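Long-range contact in ubiquitin-conjugating enzyme E2, putative (Trypanosoma cruzi, PDB 4DS2), which probably acts as a ubiquitin-conjugating enzyme, carrying activated ubiquitin as a thioester and passing it on to substrate proteins: residues P93-L98 / P145-Y150. Sequence-based numbering, arbitrary orientation.
Sequences PVYSPL and PEARHY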
ATOM      1  N   PRO A  93      12.135  -0.863   0.798  1.00 48.28           N
ATOM      2  CA  PRO A  93      12.183   0.352   1.622  1.00 47.48           C
ATOM      3  C   PRO A  93      11.625   1.554   0.864  1.00 46.25           C
ATOM      4  O   PRO A  93      11.698   1.601  -0.378  1.00 47.28           O
ATOM      5  CB  PRO A  93      13.672   0.541   1.923  1.00 48.84           C
ATOM      6  CG  PRO A  93      14.380  -0.224   0.860  1.00 50.31           C
ATOM      7  CD  PRO A  93      13.478  -1.396   0.539  1.00 49.77           C
ATOM      8  N   VAL A  94      11.019   2.460   1.634  1.00 45.19           N
ATOM      9  CA  VAL A  94      10.337   3.672   1.161  1.00 43.17           C
ATOM     10  C   VAL A  94      10.605   4.771   2.209  1.00 42.94           C
ATOM     11  O   VAL A  94      10.299   4.584   3.413  1.00 37.99           O
ATOM     12  CB  VAL A  94       8.800   3.471   0.996  1.00 43.00           C
ATOM     13  CG1 VAL A  94       8.143   4.732   0.422  1.00 41.63           C
ATOM     14  CG2 VAL A  94       8.502   2.260   0.120  1.00 45.83           C
ATOM     15  N   TYR A  95      11.232   5.883   1.776  1.00 41.94           N
ATOM     16  CA  TYR A  95      11.411   7.012   2.675  1.00 40.87           C
ATOM     17  C   TYR A  95      10.072   7.755   2.695  1.00 39.62           C
ATOM     18  O   TYR A  95       9.562   8.170   1.670  1.00 38.65           O
ATOM     19  CB  TYR A  95      12.591   7.901   2.262  1.00 42.44           C
ATOM     20  CG  TYR A  95      12.905   9.011   3.253  1.00 42.37           C
ATOM     21  CD1 TYR A  95      13.517   8.722   4.468  1.00 43.42           C
ATOM     22  CD2 TYR A  95      12.560  10.350   2.985  1.00 41.52           C
ATOM     23  CE1 TYR A  95      13.793   9.733   5.389  1.00 45.08           C
ATOM     24  CE2 TYR A  95      12.841  11.377   3.894  1.00 42.65           C
ATOM     25  CZ  TYR A  95      13.456  11.068   5.106  1.00 44.13           C
ATOM     26  OH  TYR A  95      13.746  12.051   6.047  1.00 41.29           O
ATOM     27  N   SER A  96       9.489   7.882   3.887  1.00 40.48           N
ATOM     28  CA  SER A  96       8.157   8.440   4.048  1.00 36.60           C
ATOM     29  C   SER A  96       7.856   8.704   5.514  1.00 36.58           C
ATOM     30  O   SER A  96       8.332   7.960   6.392  1.00 35.80           O
ATOM     31  CB  SER A  96       7.122   7.459   3.501  1.00 35.63           C
ATOM     32  OG  SER A  96       5.825   7.731   4.011  1.00 36.34           O
ATOM     33  N   PRO A  97       7.020   9.739   5.781  1.00 36.72           N
ATOM     34  CA  PRO A  97       6.457   9.934   7.128  1.00 36.57           C
ATOM     35  C   PRO A  97       5.481   8.826   7.565  1.00 34.83           C
ATOM     36  O   PRO A  97       5.241   8.647   8.762  1.00 33.07           O
ATOM     37  CB  PRO A  97       5.675  11.248   6.993  1.00 37.62           C
ATOM     38  CG  PRO A  97       5.929  11.786   5.609  1.00 35.81           C
ATOM     39  CD  PRO A  97       6.417  10.661   4.792  1.00 35.37           C
ATOM     40  N   LEU A  98       4.922   8.107   6.588  1.00 33.41           N
ATOM     41  CA  LEU A  98       3.829   7.143   6.861  1.00 34.37           C
ATOM     42  C   LEU A  98       4.346   5.653   6.984  1.00 34.85           C
ATOM     43  O   LEU A  98       3.638   4.753   7.474  1.00 34.02           O
ATOM     44  CB  LEU A  98       2.679   7.349   5.833  1.00 32.11           C
ATOM     45  CG  LEU A  98       1.963   8.732   5.717  1.00 30.96           C
ATOM     46  CD1 LEU A  98       1.214   8.843   4.387  1.00 29.96           C
ATOM     47  CD2 LEU A  98       1.000   9.010   6.858  1.00 31.49           C
ATOM     48  N   PRO A 145       8.440  10.395  12.248  1.00 47.40           N
ATOM     49  CA  PRO A 145       8.345  11.845  12.395  1.00 48.71           C
ATOM     50  C   PRO A 145       9.594  12.635  11.916  1.00 51.47           C
ATOM     51  O   PRO A 145       9.490  13.832  11.637  1.00 57.07           O
ATOM     52  CB  PRO A 145       8.087  12.026  13.887  1.00 49.11           C
ATOM     53  CG  PRO A 145       8.734  10.856  14.519  1.00 50.50           C
ATOM     54  CD  PRO A 145       8.666   9.725  13.533  1.00 48.98           C
ATOM     55  N   GLU A 146      10.760  11.999  11.840  1.00 51.26           N
ATOM     56  CA  GLU A 146      11.902  12.616  11.174  1.00 50.77           C
ATOM     57  C   GLU A 146      11.609  12.867   9.692  1.00 46.93           C
ATOM     58  O   GLU A 146      11.961  13.920   9.168  1.00 47.38           O
ATOM     59  CB  GLU A 146      13.160  11.760  11.328  1.00 54.77           C
ATOM     60  CG  GLU A 146      13.938  12.033  12.617  1.00 60.43           C
ATOM     61  CD  GLU A 146      14.155  10.799  13.511  1.00 63.66           C
ATOM     62  OE1 GLU A 146      15.239  10.817  14.129  1.00 65.89           O
ATOM     63  OE2 GLU A 146      13.275   9.869  13.631  1.00 58.07           O
ATOM     64  N   ALA A 147      10.942  11.933   9.025  1.00 42.49           N
ATOM     65  CA  ALA A 147      10.544  12.159   7.641  1.00 42.28           C
ATOM     66  C   ALA A 147       9.479  13.289   7.506  1.00 43.12           C
ATOM     67  O   ALA A 147       9.503  14.074   6.551  1.00 42.84           O
ATOM     68  CB  ALA A 147      10.032  10.868   7.030  1.00 41.28           C
ATOM     69  N   ARG A 148       8.559  13.385   8.467  1.00 43.68           N
ATOM     70  CA  ARG A 148       7.545  14.448   8.442  1.00 44.91           C
ATOM     71  C   ARG A 148       8.184  15.829   8.629  1.00 44.40           C
ATOM     72  O   ARG A 148       7.908  16.768   7.862  1.00 43.43           O
ATOM     73  CB  ARG A 148       6.445  14.213   9.500  1.00 45.05           C
ATOM     74  CG  ARG A 148       5.435  15.356   9.632  1.00 46.06           C
ATOM     75  CD  ARG A 148       4.635  15.616   8.349  1.00 45.70           C
ATOM     76  NE  ARG A 148       3.725  14.495   8.086  1.00 45.53           N
ATOM     77  CZ  ARG A 148       3.201  14.159   6.904  1.00 45.92           C
ATOM     78  NH1 ARG A 148       2.417  13.079   6.785  1.00 45.32           N
ATOM     79  NH2 ARG A 148       3.459  14.887   5.825  1.00 48.41           N
ATOM     80  N   HIS A 149       9.032  15.940   9.641  1.00 46.28           N
ATOM     81  CA  HIS A 149       9.768  17.176   9.897  1.00 49.40           C
ATOM     82  C   HIS A 149      10.560  17.637   8.704  1.00 46.06           C
ATOM     83  O   HIS A 149      10.584  18.809   8.385  1.00 49.50           O
ATOM     84  CB  HIS A 149      10.690  16.963  11.070  1.00 52.80           C
ATOM     85  CG  HIS A 149      11.289  18.234  11.606  1.00 58.64           C
ATOM     86  ND1 HIS A 149      12.149  18.995  10.887  1.00 60.01           N
ATOM     87  CD2 HIS A 149      11.128  18.871  12.846  1.00 61.94           C
ATOM     88  CE1 HIS A 149      12.510  20.058  11.622  1.00 62.71           C
ATOM     89  NE2 HIS A 149      11.890  19.976  12.823  1.00 64.37           N
ATOM     90  N   TYR A 150      11.188  16.704   8.023  1.00 43.66           N
ATOM     91  CA  TYR A 150      12.004  17.018   6.884  1.00 45.54           C
ATOM     92  C   TYR A 150      11.181  17.469   5.660  1.00 48.83           C
ATOM     93  O   TYR A 150      11.564  18.431   4.963  1.00 49.52           O
ATOM     94  CB  TYR A 150      12.893  15.821   6.556  1.00 43.37           C
ATOM     95  CG  TYR A 150      14.117  16.188   5.753  1.00 43.36           C
ATOM     96  CD1 TYR A 150      15.160  16.949   6.311  1.00 43.52           C
ATOM     97  CD2 TYR A 150      14.240  15.769   4.419  1.00 42.02           C
ATOM     98  CE1 TYR A 150      16.286  17.275   5.553  1.00 43.73           C
ATOM     99  CE2 TYR A 150      15.355  16.091   3.658  1.00 41.02           C
ATOM    100  CZ  TYR A 150      16.367  16.844   4.215  1.00 42.12           C
ATOM    101  OH  TYR A 150      17.460  17.139   3.421  1.00 43.19           O
TER
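Ala147 sits with its methyl group between Tyr95 and Pro97, in a van der Waals helix-on-loop contact of the UBC fold of E2 enzymes: the N-terminal part of helix 145-153 packs on the long loop that follows strand 87-90. No hydrogen bond links the two segments directly. Ala147 CB comes over one face of the Tyr95 ring, 3.9 Å from CZ, and lies 3.5 Å from Pro97 N. Tyr95 CG stands anti to the backbone N (chi1 -174°), and the ring reaches over Ala147 with its OH 3.6 Å from Ala147 CA and also near Tyr150 CB. The two tyrosine side chains cross at about a right angle; Arg161, in helix 155-162, hydrogen-bonds to Tyr95 OH and makes a cation-pi contact with the Tyr150 ring. On the loop, Ser96 OG accepts from Leu98 N at 2.8 Å in an ST turn, while backbone hydrogen bonds join Pro97 to Val143 and Asn144. The Arg148 chain bends at chi2 (62°) and chi3 (69°), and Pro97 CB comes over one face of its guanidinium, toward the rim. A salt bridge from NH1 to Asp142 and a hydrogen bond from NH2 to the Tyr135 carbonyl hold that group, with Pro97 CB 3.7 Å from Arg148 NH1.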